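Local coordinates for protein putative glycyl-glycine endopeptidase lytM (Ruminococcus gnavus, PDB 3NYY) that probably acts as a metalloendopeptidase of the M23 family, a group whose characterised members cut peptide cross-links in bacterial cell-wall peptidoglycan, at residues A[10-15]-A[78-83]; A[28-33]-A[62-67]; A[103-108]-A[243-248]; A[153-156]-A[160-163]. All blocks are in the same frame, centred on the assembly; numbering follows the deposited sequence.

Interaction 1. Residues A[10-15]-A[78-83]; sequences KPVVSQ and DAYVQS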
loop_
_atom_site.group_PDB
_atom_site.type_symbol
_atom_site.label_atom_id
_atom_site.label_comp_id
_atom_site.label_asym_id
_atom_site.label_seq_id
_atom_site.Cartn_x
_atom_site.Cartn_y
_atom_site.Cartn_z
ATOM N N LYS A 10 -10.645 29.922 8.998
ATOM C CA LYS A 10 -9.542 30.020 8.028
ATOM C C LYS A 10 -9.856 29.086 6.835
ATOM O O LYS A 10 -10.608 28.131 6.973
ATOM C CB LYS A 10 -8.232 29.534 8.665
ATOM C CG LYS A 10 -7.732 30.345 9.860
ATOM C CD LYS A 10 -7.074 31.647 9.424
ATOM C CE LYS A 10 -6.493 32.417 10.615
ATOM N NZ LYS A 10 -7.552 32.843 11.595
ATOM N N PRO A 11 -9.276 29.353 5.651
ATOM C CA PRO A 11 -9.505 28.439 4.530
ATOM C C PRO A 11 -9.154 27.006 4.926
ATOM O O PRO A 11 -8.111 26.757 5.589
ATOM C CB PRO A 11 -8.550 28.976 3.455
ATOM C CG PRO A 11 -8.401 30.435 3.802
ATOM C CD PRO A 11 -8.357 30.449 5.282
ATOM N N VAL A 12 -10.039 26.072 4.582
ATOM C CA VAL A 12 -9.909 24.718 5.130
ATOM C C VAL A 12 -9.021 23.807 4.291
ATOM O O VAL A 12 -8.381 22.919 4.829
ATOM C CB VAL A 12 -11.296 24.097 5.377
ATOM C CG1 VAL A 12 -11.177 22.738 6.102
ATOM C CG2 VAL A 12 -12.146 25.063 6.247
ATOM N N VAL A 13 -8.933 24.046 2.980
ATOM C CA VAL A 13 -8.230 23.114 2.067
ATOM C C VAL A 13 -6.772 22.869 2.457
ATOM O O VAL A 13 -6.316 21.716 2.432
ATOM C CB VAL A 13 -8.360 23.533 0.587
ATOM C CG1 VAL A 13 -7.540 22.617 -0.328
ATOM C CG2 VAL A 13 -9.879 23.473 0.165
ATOM N N SER A 14 -6.049 23.907 2.865
ATOM C CA SER A 14 -4.642 23.742 3.259
ATOM C C SER A 14 -4.410 23.281 4.690
ATOM O O SER A 14 -3.249 23.057 5.088
ATOM C CB SER A 14 -3.854 25.023 2.981
ATOM O OG SER A 14 -4.399 26.107 3.660
ATOM N N GLN A 15 -5.470 23.081 5.471
ATOM C CA GLN A 15 -5.288 22.590 6.838
ATOM C C GLN A 15 -4.897 21.111 6.781
ATOM O O GLN A 15 -5.564 20.306 6.129
ATOM C CB GLN A 15 -6.552 22.781 7.685
ATOM C CG GLN A 15 -6.956 24.275 7.764
ATOM C CD GLN A 15 -8.164 24.570 8.665
ATOM O OE1 GLN A 15 -8.513 23.783 9.525
ATOM N NE2 GLN A 15 -8.845 25.691 8.406
ATOM N N ASP A 78 -20.291 27.770 3.613
ATOM C CA ASP A 78 -20.476 27.614 2.162
ATOM C C ASP A 78 -19.193 27.149 1.477
ATOM O O ASP A 78 -19.210 26.167 0.723
ATOM C CB ASP A 78 -21.028 28.875 1.499
ATOM C CG ASP A 78 -22.516 29.109 1.850
ATOM O OD1 ASP A 78 -23.256 28.156 2.248
ATOM O OD2 ASP A 78 -22.937 30.259 1.716
ATOM N N ALA A 79 -18.077 27.812 1.770
ATOM C CA ALA A 79 -16.809 27.410 1.116
ATOM C C ALA A 79 -16.349 26.024 1.549
ATOM O O ALA A 79 -15.840 25.253 0.735
ATOM C CB ALA A 79 -15.706 28.449 1.391
ATOM N N TYR A 80 -16.499 25.745 2.840
ATOM C CA TYR A 80 -16.095 24.488 3.410
ATOM C C TYR A 80 -16.852 23.307 2.874
ATOM O O TYR A 80 -16.234 22.311 2.485
ATOM C CB TYR A 80 -16.243 24.524 4.917
ATOM C CG TYR A 80 -16.081 23.220 5.639
ATOM C CD1 TYR A 80 -14.850 22.584 5.715
ATOM C CD2 TYR A 80 -17.143 22.605 6.260
ATOM C CE1 TYR A 80 -14.685 21.403 6.413
ATOM C CE2 TYR A 80 -16.994 21.440 6.977
ATOM C CZ TYR A 80 -15.761 20.824 7.058
ATOM O OH TYR A 80 -15.548 19.661 7.761
ATOM N N VAL A 81 -18.178 23.396 2.851
ATOM C CA VAL A 81 -18.973 22.264 2.354
ATOM C C VAL A 81 -18.754 22.071 0.825
ATOM O O VAL A 81 -18.814 20.945 0.323
ATOM C CB VAL A 81 -20.481 22.373 2.703
ATOM C CG1 VAL A 81 -21.207 23.535 1.917
ATOM C CG2 VAL A 81 -21.175 21.009 2.508
ATOM N N GLN A 82 -18.481 23.161 0.115
ATOM C CA GLN A 82 -18.194 23.045 -1.319
ATOM C C GLN A 82 -16.911 22.230 -1.492
ATOM O O GLN A 82 -16.864 21.381 -2.394
ATOM C CB GLN A 82 -18.063 24.404 -1.989
ATOM C CG GLN A 82 -17.628 24.350 -3.445
ATOM C CD GLN A 82 -17.490 25.749 -4.019
ATOM O OE1 GLN A 82 -16.825 26.609 -3.440
ATOM N NE2 GLN A 82 -18.160 25.999 -5.137
ATOM N N SER A 83 -15.877 22.462 -0.639
ATOM C CA SER A 83 -14.645 21.693 -0.714
ATOM C C SER A 83 -14.887 20.202 -0.424
ATOM O O SER A 83 -14.375 19.333 -1.147
ATOM C CB SER A 83 -13.536 22.253 0.197
ATOM O OG SER A 83 -13.222 23.585 -0.201
#
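V12 leans against one edge of the Y80 ring, both methyls displaced to the same side of its plane. Its CG1 lies 3.7 Å from Y80 CD1, the nearer of the two to the ring plane, and its CG2 reaches the same carbon at 3.7 Å, so both methyls rest on the one ring carbon, CD1. CG1 also extends along the rim towards CE1. This is an aliphatic side chain against an aromatic edge, not packing over a face. In Y80, CG anti to the backbone N (chi1 170°) carries the ring off helix 77-88 towards the 10-15 loop. The phenol oxygen is held separately, hydrogen-bonded to the carbonyl of G42, and this limits how far the ring can shift against V12. One turn further along the helix a smaller contact forms, where V13 CG2 sits 3.4 Å from S83 OG, a methyl against a hydroxyl.

Both valines are set by a type I turn from V12 to Q15, closed by the bond from Q15 N to V12 O (3.0 Å). The Q15 side chain folds back over the turn, and its NE2 donates to P11 O at 3.1 Å from well above the carbonyl plane; the same nitrogen also meets R7 O, tying the turn to the preceding helix.

Q15 is the N-cap residue of helix 16-20, whose F18 packs on both V12 and S83. W45 and M46 of helix 37-48 cover Y80, while L223 and E225 of strand 216-225 lie against V13. The contact thus fills a seam between the helical N-terminal part and the long strand.

Interaction 2. Residues A[28-33]-A[62-67]; sequences QVYLKQ and SGFQKL. With SO4 (sulfate ion), chain G.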
loop_
_atom_site.group_PDB
_atom_site.type_symbol
_atom_site.label_atom_id
_atom_site.label_comp_id
_atom_site.label_asym_id
_atom_site.label_seq_id
_atom_site.Cartn_x
_atom_site.Cartn_y
_atom_site.Cartn_z
ATOM N N GLN A 28 -17.105 5.255 7.379
ATOM C CA GLN A 28 -17.063 4.654 6.037
ATOM C C GLN A 28 -18.328 3.852 5.730
ATOM O O GLN A 28 -18.877 3.950 4.649
ATOM C CB GLN A 28 -15.829 3.763 5.810
ATOM C CG GLN A 28 -14.613 4.543 5.391
ATOM C CD GLN A 28 -14.659 5.101 3.963
ATOM O OE1 GLN A 28 -15.564 4.815 3.177
ATOM N NE2 GLN A 28 -13.640 5.867 3.626
ATOM N N VAL A 29 -18.806 3.096 6.711
ATOM C CA VAL A 29 -20.035 2.350 6.528
ATOM C C VAL A 29 -21.186 3.319 6.299
ATOM O O VAL A 29 -21.992 3.126 5.390
ATOM C CB VAL A 29 -20.340 1.453 7.750
ATOM C CG1 VAL A 29 -21.752 0.833 7.651
ATOM C CG2 VAL A 29 -19.247 0.357 7.941
ATOM N N TYR A 30 -21.219 4.403 7.085
ATOM C CA TYR A 30 -22.324 5.354 6.968
ATOM C C TYR A 30 -22.316 6.023 5.612
ATOM O O TYR A 30 -23.363 6.200 4.988
ATOM C CB TYR A 30 -22.292 6.379 8.121
ATOM C CG TYR A 30 -23.312 7.474 7.867
ATOM C CD1 TYR A 30 -24.635 7.342 8.255
ATOM C CD2 TYR A 30 -22.935 8.598 7.154
ATOM C CE1 TYR A 30 -25.552 8.360 7.950
ATOM C CE2 TYR A 30 -23.807 9.553 6.820
ATOM C CZ TYR A 30 -25.100 9.458 7.229
ATOM O OH TYR A 30 -25.933 10.494 6.851
ATOM N N LEU A 31 -21.135 6.417 5.147
ATOM C CA LEU A 31 -21.021 7.214 3.914
ATOM C C LEU A 31 -21.521 6.487 2.673
ATOM O O LEU A 31 -22.073 7.113 1.782
ATOM C CB LEU A 31 -19.585 7.732 3.747
ATOM C CG LEU A 31 -19.245 8.883 4.688
ATOM C CD1 LEU A 31 -17.705 9.157 4.644
ATOM C CD2 LEU A 31 -20.035 10.176 4.369
ATOM N N LYS A 32 -21.401 5.172 2.661
ATOM C CA LYS A 32 -21.884 4.395 1.502
ATOM C C LYS A 32 -23.397 4.528 1.274
ATOM O O LYS A 32 -23.863 4.279 0.154
ATOM C CB LYS A 32 -21.594 2.917 1.661
ATOM C CG LYS A 32 -20.129 2.540 1.847
ATOM C CD LYS A 32 -19.338 2.416 0.563
ATOM C CE LYS A 32 -18.250 1.311 0.717
ATOM N NZ LYS A 32 -17.258 1.565 1.834
ATOM N N GLN A 33 -24.142 4.878 2.327
ATOM C CA GLN A 33 -25.597 5.020 2.224
ATOM C C GLN A 33 -26.068 6.470 2.266
ATOM O O GLN A 33 -27.267 6.738 2.266
ATOM C CB GLN A 33 -26.261 4.201 3.334
ATOM C CG GLN A 33 -25.848 2.734 3.304
ATOM C CD GLN A 33 -26.010 2.117 1.933
ATOM O OE1 GLN A 33 -27.085 2.177 1.336
ATOM N NE2 GLN A 33 -24.941 1.518 1.423
ATOM N N SER A 62 -30.734 11.379 10.716
ATOM C CA SER A 62 -31.345 12.412 11.547
ATOM C C SER A 62 -30.287 13.187 12.360
ATOM O O SER A 62 -30.439 14.370 12.585
ATOM C CB SER A 62 -32.390 11.831 12.493
ATOM O OG SER A 62 -31.856 10.743 13.210
ATOM N N GLY A 63 -29.237 12.498 12.798
ATOM C CA GLY A 63 -28.122 13.152 13.495
ATOM C C GLY A 63 -27.441 14.184 12.600
ATOM O O GLY A 63 -27.172 15.296 13.024
ATOM N N PHE A 64 -27.225 13.824 11.339
ATOM C CA PHE A 64 -26.571 14.726 10.385
ATOM C C PHE A 64 -27.460 15.851 9.949
ATOM O O PHE A 64 -26.989 16.970 9.787
ATOM C CB PHE A 64 -25.992 13.971 9.182
ATOM C CG PHE A 64 -24.725 13.240 9.528
ATOM C CD1 PHE A 64 -23.562 13.962 9.888
ATOM C CD2 PHE A 64 -24.698 11.872 9.624
ATOM C CE1 PHE A 64 -22.415 13.267 10.280
ATOM C CE2 PHE A 64 -23.548 11.215 9.996
ATOM C CZ PHE A 64 -22.414 11.924 10.308
ATOM N N GLN A 65 -28.759 15.602 9.814
ATOM C CA GLN A 65 -29.653 16.695 9.476
ATOM C C GLN A 65 -29.698 17.770 10.569
ATOM O O GLN A 65 -29.758 18.976 10.287
ATOM C CB GLN A 65 -31.066 16.175 9.148
ATOM C CG GLN A 65 -31.949 17.227 8.503
ATOM C CD GLN A 65 -31.479 17.621 7.093
ATOM O OE1 GLN A 65 -30.807 16.844 6.399
ATOM N NE2 GLN A 65 -31.864 18.820 6.657
ATOM N N LYS A 66 -29.686 17.324 11.822
ATOM C CA LYS A 66 -29.595 18.209 12.971
ATOM C C LYS A 66 -28.316 19.069 12.938
ATOM O O LYS A 66 -28.368 20.286 13.103
ATOM C CB LYS A 66 -29.665 17.364 14.249
ATOM C CG LYS A 66 -29.730 18.142 15.548
ATOM C CD LYS A 66 -29.730 17.155 16.722
ATOM C CE LYS A 66 -29.820 17.831 18.080
ATOM N NZ LYS A 66 -31.238 18.117 18.428
ATOM N N LEU A 67 -27.176 18.416 12.710
ATOM C CA LEU A 67 -25.891 19.126 12.572
ATOM C C LEU A 67 -25.927 20.079 11.424
ATOM O O LEU A 67 -25.419 21.176 11.528
ATOM C CB LEU A 67 -24.739 18.153 12.396
ATOM C CG LEU A 67 -24.334 17.392 13.652
ATOM C CD1 LEU A 67 -23.351 16.235 13.377
ATOM C CD2 LEU A 67 -23.807 18.376 14.719
HETATM S S SO4 G . -32.747 7.863 11.058
HETATM O O1 SO4 G . -31.884 6.688 11.234
HETATM O O2 SO4 G . -33.215 8.011 9.675
HETATM O O3 SO4 G . -33.898 7.705 11.939
HETATM O O4 SO4 G . -31.979 9.050 11.397
#
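Helices 25-31 and 61-71 stay well apart here, the closest pair of CA atoms, those of Y30 and F64, being 10.8 Å from each other, and two aromatic side chains span the gap. The two side chains reach out from facing helices and overlap alongside each other, with ring centroids 4.8 Å apart and planes inclined at 40°, an oblique pair that is neither a stack nor edge-to-face. F64 CE2 hangs 3.5 Å above one face of the Y30 ring, displaced towards its rim. The hydroxyl end of the tyrosine continues along the phenylalanine, so that Y30 OH comes to 3.3 Å from F64 CD2. Extension of Y30 follows from its CG being anti to the backbone N (chi1 171°).

Around this pair, the F64 ring also meets that of F55 at an angle and rests on L43, R39 and D40 of helix 37-48, while V59 touches Y30. At the start of helix 61-71 a sulfate ion, probably from the crystallisation liquor, takes a hydrogen bond from S62 N to its O4 (2.7 Å).

The contact is mainly van der Waals, carbon on carbon, with the phenol oxygen also against the F64 ring carbon CD2, and no hydrogen bond joins the two segments. The hydroxyl's hydrogen bond goes to D40 OD2, beside F64. That bond probably helps hold the phenol in position against F64.

Interaction 3. Residues A[103-108]-A[243-248]; sequences TEDKIS and NARIKC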
loop_
_atom_site.group_PDB
_atom_site.type_symbol
_atom_site.label_atom_id
_atom_site.label_comp_id
_atom_site.label_asym_id
_atom_site.label_seq_id
_atom_site.Cartn_x
_atom_site.Cartn_y
_atom_site.Cartn_z
ATOM N N THR A 103 -10.819 -13.029 -16.087
ATOM C CA THR A 103 -9.450 -12.519 -16.159
ATOM C C THR A 103 -9.109 -11.791 -14.848
ATOM O O THR A 103 -9.997 -11.298 -14.136
ATOM C CB THR A 103 -9.224 -11.592 -17.422
ATOM O OG1 THR A 103 -7.852 -11.643 -17.833
ATOM C CG2 THR A 103 -9.582 -10.149 -17.158
ATOM N N GLU A 104 -7.819 -11.764 -14.516
ATOM C CA GLU A 104 -7.343 -11.063 -13.326
ATOM C C GLU A 104 -7.748 -9.581 -13.317
ATOM O O GLU A 104 -7.441 -8.866 -14.261
ATOM C CB GLU A 104 -5.806 -11.143 -13.268
ATOM C CG GLU A 104 -5.194 -10.522 -12.008
ATOM C CD GLU A 104 -5.692 -11.218 -10.781
ATOM O OE1 GLU A 104 -5.275 -12.372 -10.537
ATOM O OE2 GLU A 104 -6.539 -10.627 -10.082
ATOM N N ASP A 105 -8.405 -9.122 -12.250
ATOM C CA ASP A 105 -8.676 -7.688 -12.109
ATOM C C ASP A 105 -8.311 -7.141 -10.732
ATOM O O ASP A 105 -8.774 -6.059 -10.343
ATOM C CB ASP A 105 -10.144 -7.373 -12.458
ATOM C CG ASP A 105 -11.156 -8.020 -11.480
ATOM O OD1 ASP A 105 -10.717 -8.715 -10.538
ATOM O OD2 ASP A 105 -12.401 -7.829 -11.672
ATOM N N LYS A 106 -7.449 -7.852 -10.011
ATOM C CA LYS A 106 -7.136 -7.480 -8.626
ATOM C C LYS A 106 -6.144 -6.317 -8.589
ATOM O O LYS A 106 -5.247 -6.205 -9.423
ATOM C CB LYS A 106 -6.591 -8.658 -7.806
ATOM C CG LYS A 106 -7.680 -9.685 -7.477
ATOM C CD LYS A 106 -7.075 -11.047 -7.025
ATOM C CE LYS A 106 -8.078 -12.213 -7.179
ATOM N NZ LYS A 106 -8.487 -12.495 -8.608
ATOM N N ILE A 107 -6.406 -5.423 -7.642
ATOM C CA ILE A 107 -5.515 -4.313 -7.343
ATOM C C ILE A 107 -5.378 -4.212 -5.826
ATOM O O ILE A 107 -6.166 -4.793 -5.066
ATOM C CB ILE A 107 -5.996 -2.955 -7.944
ATOM C CG1 ILE A 107 -7.482 -2.671 -7.670
ATOM C CG2 ILE A 107 -5.760 -2.923 -9.471
ATOM C CD1 ILE A 107 -7.848 -2.369 -6.224
ATOM N N SER A 108 -4.385 -3.462 -5.387
ATOM C CA SER A 108 -4.113 -3.281 -3.960
ATOM C C SER A 108 -3.694 -1.847 -3.761
ATOM O O SER A 108 -3.057 -1.275 -4.645
ATOM C CB SER A 108 -2.960 -4.175 -3.504
ATOM O OG SER A 108 -3.246 -5.543 -3.669
ATOM N N ASN A 243 -16.639 -0.589 -3.988
ATOM C CA ASN A 243 -17.666 -1.517 -4.482
ATOM C C ASN A 243 -18.445 -0.965 -5.665
ATOM O O ASN A 243 -19.424 -1.569 -6.079
ATOM C CB ASN A 243 -18.627 -1.928 -3.367
ATOM C CG ASN A 243 -17.932 -2.717 -2.286
ATOM O OD1 ASN A 243 -16.984 -3.466 -2.567
ATOM N ND2 ASN A 243 -18.369 -2.534 -1.044
ATOM N N ALA A 244 -17.991 0.159 -6.219
ATOM C CA ALA A 244 -18.576 0.769 -7.410
ATOM C C ALA A 244 -17.586 0.648 -8.564
ATOM O O ALA A 244 -17.048 1.630 -9.086
ATOM C CB ALA A 244 -18.954 2.230 -7.146
ATOM N N ARG A 245 -17.322 -0.578 -8.960
ATOM C CA ARG A 245 -16.421 -0.840 -10.091
ATOM C C ARG A 245 -17.258 -1.106 -11.339
ATOM O O ARG A 245 -18.140 -1.974 -11.354
ATOM C CB ARG A 245 -15.487 -1.991 -9.763
ATOM C CG ARG A 245 -14.447 -1.548 -8.752
ATOM C CD ARG A 245 -13.437 -2.613 -8.364
ATOM N NE ARG A 245 -12.465 -2.894 -9.421
ATOM C CZ ARG A 245 -11.543 -3.858 -9.364
ATOM N NH1 ARG A 245 -11.460 -4.654 -8.296
ATOM N NH2 ARG A 245 -10.702 -4.023 -10.384
ATOM N N ILE A 246 -17.018 -0.324 -12.382
ATOM C CA ILE A 246 -17.693 -0.522 -13.658
ATOM C C ILE A 246 -17.227 -1.863 -14.256
ATOM O O ILE A 246 -16.103 -2.306 -13.994
ATOM C CB ILE A 246 -17.503 0.712 -14.573
ATOM C CG1 ILE A 246 -18.584 0.738 -15.647
ATOM C CG2 ILE A 246 -16.145 0.698 -15.179
ATOM C CD1 ILE A 246 -18.532 2.005 -16.465
ATOM N N LYS A 247 -18.121 -2.568 -14.936
ATOM C CA LYS A 247 -17.847 -3.889 -15.488
ATOM C C LYS A 247 -17.434 -3.748 -16.937
ATOM O O LYS A 247 -18.133 -3.097 -17.729
ATOM C CB LYS A 247 -19.090 -4.762 -15.394
ATOM C CG LYS A 247 -19.480 -5.136 -13.979
ATOM C CD LYS A 247 -20.877 -5.777 -13.951
ATOM C CE LYS A 247 -21.235 -6.230 -12.521
ATOM N NZ LYS A 247 -22.693 -6.577 -12.319
ATOM N N CYS A 248 -16.303 -4.353 -17.284
ATOM C CA CYS A 248 -15.653 -4.203 -18.611
ATOM C C CYS A 248 -15.059 -5.534 -19.035
ATOM O O CYS A 248 -14.606 -6.285 -18.179
ATOM C CB CYS A 248 -14.481 -3.182 -18.539
ATOM S SG CYS A 248 -14.951 -1.488 -18.339
HETATM O O HOH W 1 -10.739 -7.424 -7.884
HETATM O O HOH W 2 -9.208 -6.031 -6.263
#
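Beside the short parallel pair of strands 98-99 and 247-248, R245 joins the C-terminal segment to the chain entering strand 107-108. R245 NH2 donates to D105 O at 2.8 Å in an almost perfectly straight bond (178°), with the acceptor in the guanidinium plane and the donor in the carbonyl plane. The long side chain is bent at chi3 (73°), which turns the guanidinium towards D105. NH2 also reaches P97 O and NE reaches I96 O, so three backbone carbonyls from two parts of the chain fix the rotation of the group.

The D105 carboxylate does not form the expected salt bridge. Its OD2 lies over one guanidinium face, 4.4 Å from R245 NH2 with no N-H aimed at it, and instead accepts from S99 N. Charge attraction probably still adds something. Over the opposite face lies I107 CG1, in the given one of two conformers. A water links the groups indirectly, donating a hydrogen bond to D105 OD1 (3.0 Å) and accepting one from R245 NH1 (2.9 Å). Next to this, E104 OE2 receives both the backbone N of K106 (2.9 Å) and, as a salt bridge, its NZ (3.1 Å).

In the large antiparallel sheet the backbone of S108 bonds to M131 of strand 128-132 and that of K106 to E133 just beyond it, whereas I246 and C248 pair with Q98 of strand 98-99.

Interaction 4. Residues A[153-156]-A[160-163]; sequences KGWL and GWRI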
loop_
_atom_site.group_PDB
_atom_site.type_symbol
_atom_site.label_atom_id
_atom_site.label_comp_id
_atom_site.label_asym_id
_atom_site.label_seq_id
_atom_site.Cartn_x
_atom_site.Cartn_y
_atom_site.Cartn_z
ATOM N N LYS A 153 -3.539 16.956 -20.527
ATOM C CA LYS A 153 -3.222 15.670 -21.135
ATOM C C LYS A 153 -1.827 15.736 -21.710
ATOM O O LYS A 153 -1.544 16.558 -22.591
ATOM C CB LYS A 153 -4.199 15.307 -22.223
ATOM C CG LYS A 153 -3.949 13.906 -22.831
ATOM C CD LYS A 153 -4.648 13.796 -24.173
ATOM C CE LYS A 153 -4.411 12.407 -24.839
ATOM N NZ LYS A 153 -4.647 12.512 -26.299
ATOM N N GLY A 154 -0.948 14.902 -21.191
ATOM C CA GLY A 154 0.414 14.808 -21.735
ATOM C C GLY A 154 1.413 14.342 -20.723
ATOM O O GLY A 154 1.070 13.987 -19.604
ATOM N N TRP A 155 2.681 14.380 -21.122
ATOM C CA TRP A 155 3.738 13.895 -20.298
ATOM C C TRP A 155 4.131 14.884 -19.203
ATOM O O TRP A 155 4.270 16.080 -19.466
ATOM C CB TRP A 155 4.987 13.703 -21.176
ATOM C CG TRP A 155 6.161 13.124 -20.453
ATOM C CD1 TRP A 155 7.247 13.800 -19.984
ATOM C CD2 TRP A 155 6.388 11.752 -20.179
ATOM N NE1 TRP A 155 8.135 12.923 -19.413
ATOM C CE2 TRP A 155 7.619 11.653 -19.516
ATOM C CE3 TRP A 155 5.652 10.584 -20.415
ATOM C CZ2 TRP A 155 8.119 10.432 -19.066
ATOM C CZ3 TRP A 155 6.185 9.381 -20.020
ATOM C CH2 TRP A 155 7.385 9.311 -19.351
ATOM N N LEU A 156 4.398 14.345 -18.032
ATOM C CA LEU A 156 5.184 15.034 -16.986
ATOM C C LEU A 156 6.314 14.124 -16.545
ATOM O O LEU A 156 6.126 12.917 -16.464
ATOM C CB LEU A 156 4.341 15.397 -15.758
ATOM C CG LEU A 156 3.287 16.460 -15.860
ATOM C CD1 LEU A 156 2.555 16.613 -14.481
ATOM C CD2 LEU A 156 3.829 17.801 -16.309
ATOM N N GLY A 160 4.789 10.639 -15.682
ATOM C CA GLY A 160 4.657 9.958 -16.997
ATOM C C GLY A 160 3.517 10.499 -17.825
ATOM O O GLY A 160 3.246 11.708 -17.861
ATOM N N TRP A 161 2.814 9.593 -18.505
ATOM C CA TRP A 161 1.624 9.969 -19.266
ATOM C C TRP A 161 0.495 10.145 -18.250
ATOM O O TRP A 161 0.048 9.174 -17.593
ATOM C CB TRP A 161 1.213 8.891 -20.265
ATOM C CG TRP A 161 2.245 8.652 -21.296
ATOM C CD1 TRP A 161 2.990 7.496 -21.477
ATOM C CD2 TRP A 161 2.738 9.605 -22.236
ATOM N NE1 TRP A 161 3.869 7.677 -22.527
ATOM C CE2 TRP A 161 3.728 8.957 -23.006
ATOM C CE3 TRP A 161 2.395 10.949 -22.559
ATOM C CZ2 TRP A 161 4.421 9.618 -24.018
ATOM C CZ3 TRP A 161 3.073 11.590 -23.577
ATOM C CH2 TRP A 161 4.044 10.916 -24.321
ATOM N N ARG A 162 0.064 11.384 -18.085
ATOM C CA ARG A 162 -0.993 11.710 -17.175
ATOM C C ARG A 162 -2.122 12.423 -17.882
ATOM O O ARG A 162 -1.976 12.982 -18.975
ATOM C CB ARG A 162 -0.495 12.523 -15.956
ATOM C CG ARG A 162 0.107 13.912 -16.187
ATOM C CD ARG A 162 -0.993 14.951 -16.407
ATOM N NE ARG A 162 -0.604 16.348 -16.262
ATOM C CZ ARG A 162 -0.063 17.093 -17.219
ATOM N NH1 ARG A 162 0.212 16.590 -18.439
ATOM N NH2 ARG A 162 0.244 18.357 -16.948
ATOM N N ILE A 163 -3.265 12.351 -17.241
ATOM C CA ILE A 163 -4.447 13.050 -17.712
ATOM C C ILE A 163 -5.136 13.620 -16.486
ATOM O O ILE A 163 -5.181 12.971 -15.438
ATOM C CB ILE A 163 -5.364 12.123 -18.585
ATOM C CG1 ILE A 163 -6.461 12.931 -19.288
ATOM C CG2 ILE A 163 -5.892 10.926 -17.804
ATOM C CD1 ILE A 163 -7.158 12.135 -20.408
HETATM O O HOH W 3 1.909 17.839 -20.389
#
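Segments 153-156 and 160-163 run antiparallel, their end-to-end directions 154° apart, with three backbone hydrogen bonds between them: G154 N to R162 O (3.1 Å), R162 N to G154 O (3.2 Å) and L156 N to G160 O (2.9 Å). The chain turns corners at G154 and W161, so the ladder bends sharply.

K153, W155, W161 and I163 project from one face. W155 and W161, a non-hydrogen-bonded pair, meet edge-to-face with planes at 74°: the six-membered edge of W155 points into the five-membered ring of W161, with CE3 of W155 3.5 Å above the W161 ring. W155 reaches across because its CG is anti to the backbone N (chi1 -177°), and this also lays its six-membered ring under G160. The G160 CA stands 3.6 Å from that ring's centroid, a CH-pi contact to which a glycine gives close access.

On the other face L156 and R162 meet. L156 CG rides 3.6 Å above the middle of the guanidinium, an aliphatic cover over a flat cation. At the guanidinium edge NH1 makes a weak bond to G154 O (3.0 Å), and a water joins NH1 to W155 O. A long, weak ion pair of NH2 with E152 may add some attraction.

Bonds from W161 to L178 and from I163 to Y175 extend the ladder to strand 172-178. With only three residues between its segments, this is the tip of a beta hairpin within the M23 peptidase region, its tryptophans packed against E207.

From the N terminus, interaction 1 closes a largely helical loop by bringing residues 10-15 back to helix 77-88. Interaction 2 is nested inside it, joining helices 25-31 and 61-71, its centre about 20 Å from that of interaction 1. The chain then opens a second, separate loop: interaction 3 ties residues 103-108 to the C-terminal segment 243-248, and the local hairpin of interaction 4 is nested within this span, richer in strand than in helix. No loops cross. Interactions 2 and 3 touch where K32 CE packs 4.2 Å from N243 ND2. Interactions 2 and 4 lie on opposite sides of the chain's centre, about 37 Å apart between centres.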